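Local coordinates for protein BamaA.19900.a (Balamuthia mandrillaris, PDB 6VZZ) that binds glucose and, as a glucokinase of the actin-like ATPase clan, probably phosphorylates it at the expense of ATP, at residues 37-43 against 94-100; 126-131 against 140-144; 266-270 against 287-293. The contacts are given in a common frame with arbitrary orientation. Residues are numbered along the deposited sequence.

Overall arrangement
Contacts 1 and 2 are neighbours, their centres 10 Å apart, because strand 96-101 pairs with strand 37-43 on one edge and strand 141-145 on the other. The sheet's hydrogen bonding continues from one to the other: L99 N to H142 O and L99 O to I144 N are both 2.9 Å, probable hydrogen bonds, and L99 CB packs 3.6 Å from F143 CD1. Strand 96-101 leads directly into glucose-pocket residues A102 and G103, strand 141-145 into N145 and D146; the side chains of D42 and F143 lie about 7 and 11 Å from a bound glucose. Contact 3 joins two helices across the chain's centre, its centre 33 Å from contact 1's and 34 Å from contact 2's.

Contact 1: 37-43 against 94-100; sequences YYVGVDI and ASGACLA
Y37 (chi1 p) lays its ring face over A94: A94 CA sits 4.0 Å from the ring centroid, 22° off the normal, a CH-pi contact, while Y37 OH is hydrogen-bonded to V92 O. V39 CG2 lies 3.7 Å from A94 CB. Residues 37-43 are in beta conformation (phi -95 to -135°, psi 100 to 164°) and run parallel to 96-100, V39 beside A97 through D42 beside A100, the short axes 4.6 Å apart at 10°. Hydrogen bonds alternate in direction: S95 N to Y37 O and V39 N to G96 O (both 2.9 Å), C98 N to V39 O and V41 N to C98 O (both 3.0 Å), A100 N to V41 O (2.7 Å) and I43 N to A100 O (2.8 Å). This is the parallel pairing of first and fourth strands in the 3-2-1-4-5 sheet characteristic of the actin-like ATPase fold, connected through strands 47-54 and 62-68 and helix 72-90. V41 (chi1 t) and I43 touch that helix, with V41 CG2 3.8 Å and I43 CD1 4.0 Å from L99 CD2; on the face of V41 and L99, V39 CB lies 3.8 Å from A97 CB. On the face of C98 and A100, D42 OD1 is hydrogen-bonded to N381 ND2.

Contact 2: 126-131 against 140-144; sequences LKRSEL and KTHFI
T141 begins strand 141-145, an outermost strand within this chain of the five-stranded sheet of the actin-like ATPase fold; facing it, strand 125-127, outermost in a three-stranded antiparallel sheet, runs into the 3-10 segment 128-130. The two segments do not pair as strands: their nearest CA atoms, R128 and T141, are 7.4 Å apart, and side chains fill the gap. In 126-131, E130 N bonds K127 O at 3.1 Å, L131 N bonds R128 O at 2.9 Å, and E130 OE2 accepts from K127 N at 3.0 Å. T141 points its CB toward this turn; T141 CG2 comes 4.2 Å from L131 CD1, while OG1 is hydrogen-bonded to P137 O. The T141 carbonyl receives a weak hydrogen bond from the extended R128 side chain (chi1 m, chi2 and chi3 t), R128 NE to T141 O 3.0 Å with an angle of 125°. H142 points its CB away, yet its ND1 lies 3.7 Å from R128 NH1, near the guanidinium plane at its edge. F143 (chi1 m, chi2 -47°), with the most surface covered here, reaches across to L126, R128 and L131; L126 and L131 also touch helix 72-90. F143 CZ is 4.3 Å from L126 CG and 4.5 Å from L131 CD1, and F143 CE2 lies 3.8 Å from R128 CG and 3.5 Å from L126 O.

Contact 3: 266-270 against 287-293; sequences LVITY and LDAGKIA
I292 has the most surface buried by this contact, followed by Y270 and L266. Segments 266-270 and 289-293 are helical and cross at 63°, their axes 9.7 Å apart, V267 and A289 closest at 5.5 Å between CA atoms. I292 (chi1 m, chi2 t) points toward the first helix, its CD1 3.6 Å from Y270 CD2. I292 CG1 makes a CH-pi contact over the Y270 ring face, 4.1 Å from the centroid. Y270 (chi1 t) also meets L287, CZ to CD1 4.0 Å, and its OH is hydrogen-bonded to L284 O. L266 (chi1 t, chi2 p) sets CG 4.0 Å from I292 CG2 and CD2 4.1 Å from A293 CB; L266 and A293 touch M309, so both helices pack with helix 303-327, remote from the five-stranded sheet. D288 N-caps the second helix, OD1 accepting from K291 N at 3.2 Å. Side chains meet by apolar and CH-pi contacts, L266 CD2 and V267 CG2 also packing on A289 O and N (3.5 Å each); with no hydrogen bonds between the segments, van der Waals packing holds them.

Contact 1: 37-43 against 94-100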
loop_
_atom_site.group_PDB
_atom_site.type_symbol
_atom_site.label_atom_id
_atom_site.label_comp_id
_atom_site.label_asym_id
_atom_site.label_seq_id
_atom_site.Cartn_x
_atom_site.Cartn_y
_atom_site.Cartn_z
ATOM N N TYR A 37 20.185 22.173 -21.205
ATOM C CA TYR A 37 19.000 22.441 -20.399
ATOM C C TYR A 37 18.004 21.298 -20.528
ATOM O O TYR A 37 18.088 20.466 -21.438
ATOM C CB TYR A 37 18.322 23.756 -20.789
ATOM C CG TYR A 37 17.622 23.755 -22.119
ATOM C CD1 TYR A 37 18.321 24.011 -23.292
ATOM C CD2 TYR A 37 16.248 23.534 -22.208
ATOM C CE1 TYR A 37 17.681 24.032 -24.519
ATOM C CE2 TYR A 37 15.593 23.548 -23.438
ATOM C CZ TYR A 37 16.320 23.799 -24.589
ATOM O OH TYR A 37 15.701 23.824 -25.818
ATOM N N TYR A 38 17.050 21.268 -19.600
ATOM C CA TYR A 38 16.148 20.133 -19.472
ATOM C C TYR A 38 14.701 20.601 -19.362
ATOM O O TYR A 38 14.419 21.698 -18.868
ATOM C CB TYR A 38 16.549 19.277 -18.270
ATOM C CG TYR A 38 17.965 18.765 -18.386
ATOM C CD1 TYR A 38 19.045 19.562 -18.021
ATOM C CD2 TYR A 38 18.227 17.494 -18.890
ATOM C CE1 TYR A 38 20.346 19.110 -18.146
ATOM C CE2 TYR A 38 19.529 17.031 -19.016
ATOM C CZ TYR A 38 20.584 17.844 -18.642
ATOM O OH TYR A 38 21.878 17.393 -18.756
ATOM N N VAL A 39 13.786 19.752 -19.839
ATOM C CA VAL A 39 12.357 20.043 -19.884
ATOM C C VAL A 39 11.648 19.255 -18.795
ATOM O O VAL A 39 11.891 18.056 -18.629
ATOM C CB VAL A 39 11.753 19.704 -21.261
ATOM C CG1 VAL A 39 10.233 19.914 -21.246
ATOM C CG2 VAL A 39 12.400 20.536 -22.346
ATOM N N GLY A 40 10.766 19.920 -18.065
ATOM C CA GLY A 40 9.909 19.248 -17.101
ATOM C C GLY A 40 8.462 19.620 -17.336
ATOM O O GLY A 40 8.147 20.773 -17.635
ATOM N N VAL A 41 7.577 18.630 -17.203
ATOM C CA VAL A 41 6.157 18.820 -17.474
ATOM C C VAL A 41 5.340 18.222 -16.339
ATOM O O VAL A 41 5.605 17.096 -15.899
ATOM C CB VAL A 41 5.728 18.194 -18.815
ATOM C CG1 VAL A 41 4.280 18.570 -19.134
ATOM C CG2 VAL A 41 6.646 18.647 -19.914
ATOM N N ASP A 42 4.341 18.976 -15.878
ATOM C CA ASP A 42 3.365 18.540 -14.883
ATOM C C ASP A 42 2.018 18.456 -15.595
ATOM O O ASP A 42 1.360 19.477 -15.817
ATOM C CB ASP A 42 3.327 19.516 -13.708
ATOM C CG ASP A 42 2.207 19.211 -12.714
ATOM O OD1 ASP A 42 1.630 18.101 -12.754
ATOM O OD2 ASP A 42 1.905 20.090 -11.875
ATOM N N ILE A 43 1.611 17.248 -15.970
ATOM C CA ILE A 43 0.335 17.037 -16.645
ATOM C C ILE A 43 -0.686 16.678 -15.572
ATOM O O ILE A 43 -0.728 15.543 -15.089
ATOM C CB ILE A 43 0.424 15.955 -17.719
ATOM C CG1 ILE A 43 1.434 16.346 -18.795
ATOM C CG2 ILE A 43 -0.943 15.730 -18.330
ATOM C CD1 ILE A 43 1.663 15.256 -19.843
ATOM N N ALA A 94 16.729 20.615 -26.383
ATOM C CA ALA A 94 16.792 20.188 -24.992
ATOM C C ALA A 94 17.585 18.892 -24.872
ATOM O O ALA A 94 17.549 18.029 -25.757
ATOM C CB ALA A 94 15.382 19.994 -24.431
ATOM N N SER A 95 18.302 18.752 -23.754
ATOM C CA SER A 95 19.155 17.591 -23.540
ATOM C C SER A 95 18.460 16.464 -22.790
ATOM O O SER A 95 19.046 15.388 -22.640
ATOM C CB SER A 95 20.418 18.001 -22.784
ATOM O OG SER A 95 21.157 18.958 -23.531
ATOM N N GLY A 96 17.240 16.681 -22.322
ATOM C CA GLY A 96 16.519 15.685 -21.564
ATOM C C GLY A 96 15.151 16.189 -21.157
ATOM O O GLY A 96 14.951 17.402 -21.019
ATOM N N ALA A 97 14.193 15.282 -20.971
ATOM C CA ALA A 97 12.843 15.695 -20.632
ATOM C C ALA A 97 12.199 14.639 -19.752
ATOM O O ALA A 97 12.504 13.447 -19.855
ATOM C CB ALA A 97 11.994 15.938 -21.883
ATOM N N CYS A 98 11.320 15.093 -18.865
ATOM C CA CYS A 98 10.508 14.199 -18.054
ATOM C C CYS A 98 9.119 14.796 -17.908
ATOM O O CYS A 98 8.982 15.978 -17.575
ATOM C CB CYS A 98 11.120 13.971 -16.676
ATOM S SG CYS A 98 10.030 13.028 -15.590
ATOM N N LEU A 99 8.097 13.983 -18.168
ATOM C CA LEU A 99 6.703 14.383 -18.025
ATOM C C LEU A 99 6.092 13.627 -16.853
ATOM O O LEU A 99 6.016 12.393 -16.880
ATOM C CB LEU A 99 5.919 14.106 -19.303
ATOM C CG LEU A 99 6.483 14.758 -20.562
ATOM C CD1 LEU A 99 7.261 13.746 -21.355
ATOM C CD2 LEU A 99 5.370 15.365 -21.395
ATOM N N ALA A 100 5.676 14.364 -15.825
ATOM C CA ALA A 100 4.998 13.791 -14.668
ATOM C C ALA A 100 3.503 13.986 -14.873
ATOM O O ALA A 100 3.001 15.115 -14.799
ATOM C CB ALA A 100 5.475 14.438 -13.369
#

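Contact 2: 126-131 against 140-144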
loop_
_atom_site.group_PDB
_atom_site.type_symbol
_atom_site.label_atom_id
_atom_site.label_comp_id
_atom_site.label_asym_id
_atom_site.label_seq_id
_atom_site.Cartn_x
_atom_site.Cartn_y
_atom_site.Cartn_z
ATOM N N LEU A 126 -1.220 9.400 -24.113
ATOM C CA LEU A 126 -0.199 10.236 -24.734
ATOM C C LEU A 126 1.068 9.408 -24.896
ATOM O O LEU A 126 1.627 8.937 -23.901
ATOM C CB LEU A 126 0.071 11.489 -23.893
ATOM C CG LEU A 126 1.189 12.438 -24.344
ATOM C CD1 LEU A 126 0.891 13.068 -25.698
ATOM C CD2 LEU A 126 1.456 13.516 -23.295
ATOM N N LYS A 127 1.507 9.222 -26.145
ATOM C CA LYS A 127 2.720 8.476 -26.463
ATOM C C LYS A 127 3.915 9.417 -26.541
ATOM O O LYS A 127 3.795 10.543 -27.033
ATOM C CB LYS A 127 2.565 7.747 -27.801
ATOM C CG LYS A 127 1.305 6.916 -27.911
ATOM C CD LYS A 127 1.112 6.339 -29.311
ATOM C CE LYS A 127 -0.040 5.330 -29.322
ATOM N NZ LYS A 127 -0.814 5.372 -30.600
ATOM N N ARG A 128 5.073 8.946 -26.064
ATOM C CA ARG A 128 6.322 9.692 -26.224
ATOM C C ARG A 128 6.547 10.120 -27.669
ATOM O O ARG A 128 6.896 11.274 -27.943
ATOM C CB ARG A 128 7.505 8.837 -25.811
ATOM C CG ARG A 128 7.875 8.708 -24.379
ATOM C CD ARG A 128 8.827 7.545 -24.455
ATOM N NE ARG A 128 9.678 7.324 -23.311
ATOM C CZ ARG A 128 10.382 6.211 -23.167
ATOM N NH1 ARG A 128 11.152 6.032 -22.094
ATOM N NH2 ARG A 128 10.296 5.272 -24.104
ATOM N N SER A 129 6.397 9.177 -28.603
ATOM C CA SER A 129 6.678 9.405 -30.014
ATOM C C SER A 129 5.809 10.486 -30.644
ATOM O O SER A 129 6.068 10.865 -31.790
ATOM C CB SER A 129 6.495 8.103 -30.789
ATOM O OG SER A 129 5.121 7.774 -30.900
ATOM N N GLU A 130 4.780 10.971 -29.952
ATOM C CA GLU A 130 3.942 12.050 -30.457
ATOM C C GLU A 130 4.454 13.426 -30.070
ATOM O O GLU A 130 3.915 14.430 -30.552
ATOM C CB GLU A 130 2.509 11.906 -29.937
ATOM C CG GLU A 130 1.765 10.676 -30.403
ATOM C CD GLU A 130 0.359 10.617 -29.822
ATOM O OE1 GLU A 130 -0.614 10.758 -30.602
ATOM O OE2 GLU A 130 0.228 10.449 -28.580
ATOM N N LEU A 131 5.436 13.493 -29.215
ATOM C CA LEU A 131 6.019 14.688 -28.637
ATOM C C LEU A 131 7.049 15.287 -29.584
ATOM O O LEU A 131 7.773 14.555 -30.265
ATOM C CB LEU A 131 6.684 14.356 -27.308
ATOM C CG LEU A 131 5.744 13.777 -26.252
ATOM C CD1 LEU A 131 6.528 13.322 -25.030
ATOM C CD2 LEU A 131 4.697 14.801 -25.866
ATOM N N LYS A 140 15.878 10.317 -24.618
ATOM C CA LYS A 140 16.136 10.924 -23.315
ATOM C C LYS A 140 14.881 11.595 -22.757
ATOM O O LYS A 140 14.950 12.663 -22.140
ATOM C CB LYS A 140 17.301 11.912 -23.410
ATOM C CG LYS A 140 18.616 11.269 -23.860
ATOM C CD LYS A 140 19.779 12.260 -23.910
ATOM C CE LYS A 140 19.853 13.029 -25.239
ATOM N NZ LYS A 140 20.882 14.123 -25.214
ATOM N N THR A 141 13.719 10.964 -22.948
ATOM C CA THR A 141 12.433 11.454 -22.465
ATOM C C THR A 141 11.748 10.367 -21.645
ATOM O O THR A 141 11.623 9.228 -22.106
ATOM C CB THR A 141 11.528 11.869 -23.631
ATOM O OG1 THR A 141 12.089 13.006 -24.296
ATOM C CG2 THR A 141 10.129 12.213 -23.142
ATOM N N HIS A 142 11.284 10.714 -20.443
ATOM C CA HIS A 142 10.720 9.721 -19.536
ATOM C C HIS A 142 9.383 10.178 -18.989
ATOM O O HIS A 142 9.173 11.367 -18.745
ATOM C CB HIS A 142 11.682 9.420 -18.381
ATOM C CG HIS A 142 13.020 8.962 -18.851
ATOM N ND1 HIS A 142 13.207 7.740 -19.463
ATOM C CD2 HIS A 142 14.221 9.586 -18.872
ATOM C CE1 HIS A 142 14.475 7.619 -19.818
ATOM N NE2 HIS A 142 15.111 8.725 -19.471
ATOM N N PHE A 143 8.483 9.221 -18.810
ATOM C CA PHE A 143 7.214 9.436 -18.132
ATOM C C PHE A 143 7.339 8.972 -16.692
ATOM O O PHE A 143 7.845 7.875 -16.429
ATOM C CB PHE A 143 6.089 8.656 -18.808
ATOM C CG PHE A 143 5.497 9.335 -20.009
ATOM C CD1 PHE A 143 5.144 10.670 -19.965
ATOM C CD2 PHE A 143 5.270 8.619 -21.178
ATOM C CE1 PHE A 143 4.576 11.285 -21.063
ATOM C CE2 PHE A 143 4.711 9.221 -22.281
ATOM C CZ PHE A 143 4.361 10.558 -22.227
ATOM N N ILE A 144 6.880 9.805 -15.761
ATOM C CA ILE A 144 6.646 9.374 -14.393
ATOM C C ILE A 144 5.243 9.822 -14.005
ATOM O O ILE A 144 4.629 10.664 -14.664
ATOM C CB ILE A 144 7.693 9.920 -13.405
ATOM C CG1 ILE A 144 7.626 11.452 -13.346
ATOM C CG2 ILE A 144 9.089 9.389 -13.769
ATOM C CD1 ILE A 144 8.635 12.070 -12.404
#

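Contact 3: 266-270 against 287-293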
loop_
_atom_site.group_PDB
_atom_site.type_symbol
_atom_site.label_atom_id
_atom_site.label_comp_id
_atom_site.label_asym_id
_atom_site.label_seq_id
_atom_site.Cartn_x
_atom_site.Cartn_y
_atom_site.Cartn_z
ATOM N N LEU A 266 -15.643 17.291 -3.782
ATOM C CA LEU A 266 -16.152 18.351 -2.923
ATOM C C LEU A 266 -17.415 18.966 -3.510
ATOM O O LEU A 266 -18.350 19.298 -2.778
ATOM C CB LEU A 266 -15.077 19.415 -2.712
ATOM C CG LEU A 266 -15.504 20.628 -1.885
ATOM C CD1 LEU A 266 -15.892 20.228 -0.468
ATOM C CD2 LEU A 266 -14.412 21.678 -1.874
ATOM N N VAL A 267 -17.474 19.099 -4.835
ATOM C CA VAL A 267 -18.654 19.675 -5.467
ATOM C C VAL A 267 -19.858 18.757 -5.298
ATOM O O VAL A 267 -20.973 19.220 -5.021
ATOM C CB VAL A 267 -18.375 19.977 -6.953
ATOM C CG1 VAL A 267 -19.665 20.319 -7.686
ATOM C CG2 VAL A 267 -17.362 21.105 -7.093
ATOM N N ILE A 268 -19.668 17.446 -5.462
ATOM C CA ILE A 268 -20.822 16.554 -5.394
ATOM C C ILE A 268 -21.265 16.355 -3.947
ATOM O O ILE A 268 -22.465 16.250 -3.668
ATOM C CB ILE A 268 -20.536 15.212 -6.104
ATOM C CG1 ILE A 268 -21.846 14.462 -6.349
ATOM C CG2 ILE A 268 -19.559 14.345 -5.320
ATOM C CD1 ILE A 268 -21.672 13.107 -7.030
ATOM N N THR A 269 -20.317 16.326 -3.002
ATOM C CA THR A 269 -20.685 16.326 -1.591
ATOM C C THR A 269 -21.467 17.587 -1.229
ATOM O O THR A 269 -22.453 17.528 -0.484
ATOM C CB THR A 269 -19.425 16.200 -0.736
ATOM O OG1 THR A 269 -18.779 14.959 -1.036
ATOM C CG2 THR A 269 -19.764 16.248 0.751
ATOM N N TYR A 270 -21.041 18.734 -1.765
ATOM C CA TYR A 270 -21.760 19.988 -1.557
ATOM C C TYR A 270 -23.198 19.895 -2.057
ATOM O O TYR A 270 -24.126 20.345 -1.375
ATOM C CB TYR A 270 -21.011 21.120 -2.262
ATOM C CG TYR A 270 -21.519 22.512 -1.977
ATOM C CD1 TYR A 270 -21.467 23.047 -0.692
ATOM C CD2 TYR A 270 -22.029 23.307 -2.996
ATOM C CE1 TYR A 270 -21.927 24.328 -0.429
ATOM C CE2 TYR A 270 -22.486 24.587 -2.743
ATOM C CZ TYR A 270 -22.434 25.092 -1.459
ATOM O OH TYR A 270 -22.885 26.366 -1.208
ATOM N N LEU A 287 -21.494 26.816 -7.247
ATOM C CA LEU A 287 -20.105 27.080 -6.916
ATOM C C LEU A 287 -19.209 25.928 -7.368
ATOM O O LEU A 287 -19.618 24.764 -7.396
ATOM C CB LEU A 287 -19.959 27.303 -5.412
ATOM C CG LEU A 287 -20.845 28.392 -4.804
ATOM C CD1 LEU A 287 -20.826 28.319 -3.283
ATOM C CD2 LEU A 287 -20.400 29.763 -5.286
ATOM N N ASP A 288 -17.975 26.267 -7.739
ATOM C CA ASP A 288 -16.992 25.248 -8.054
ATOM C C ASP A 288 -16.180 24.925 -6.800
ATOM O O ASP A 288 -16.350 25.539 -5.743
ATOM C CB ASP A 288 -16.111 25.685 -9.231
ATOM C CG ASP A 288 -15.248 26.906 -8.924
ATOM O OD1 ASP A 288 -15.209 27.370 -7.767
ATOM O OD2 ASP A 288 -14.590 27.408 -9.861
ATOM N N ALA A 289 -15.278 23.950 -6.920
ATOM C CA ALA A 289 -14.589 23.431 -5.743
ATOM C C ALA A 289 -13.903 24.544 -4.959
ATOM O O ALA A 289 -13.943 24.555 -3.724
ATOM C CB ALA A 289 -13.579 22.362 -6.158
ATOM N N GLY A 290 -13.289 25.499 -5.659
ATOM C CA GLY A 290 -12.516 26.521 -4.973
ATOM C C GLY A 290 -13.374 27.438 -4.125
ATOM O O GLY A 290 -13.016 27.760 -2.987
ATOM N N LYS A 291 -14.523 27.867 -4.660
ATOM C CA LYS A 291 -15.396 28.753 -3.898
ATOM C C LYS A 291 -15.999 28.032 -2.697
ATOM O O LYS A 291 -16.110 28.609 -1.609
ATOM C CB LYS A 291 -16.489 29.324 -4.804
ATOM N N ILE A 292 -16.389 26.766 -2.871
ATOM C CA ILE A 292 -16.872 25.974 -1.742
ATOM C C ILE A 292 -15.807 25.911 -0.654
ATOM O O ILE A 292 -16.090 26.122 0.534
ATOM C CB ILE A 292 -17.279 24.566 -2.214
ATOM C CG1 ILE A 292 -18.322 24.656 -3.324
ATOM C CG2 ILE A 292 -17.802 23.744 -1.044
ATOM C CD1 ILE A 292 -18.588 23.343 -4.014
ATOM N N ALA A 293 -14.558 25.645 -1.052
ATOM C CA ALA A 293 -13.470 25.506 -0.089
ATOM C C ALA A 293 -13.180 26.821 0.627
ATOM O O ALA A 293 -12.964 26.835 1.843
ATOM C CB ALA A 293 -12.217 24.990 -0.791
#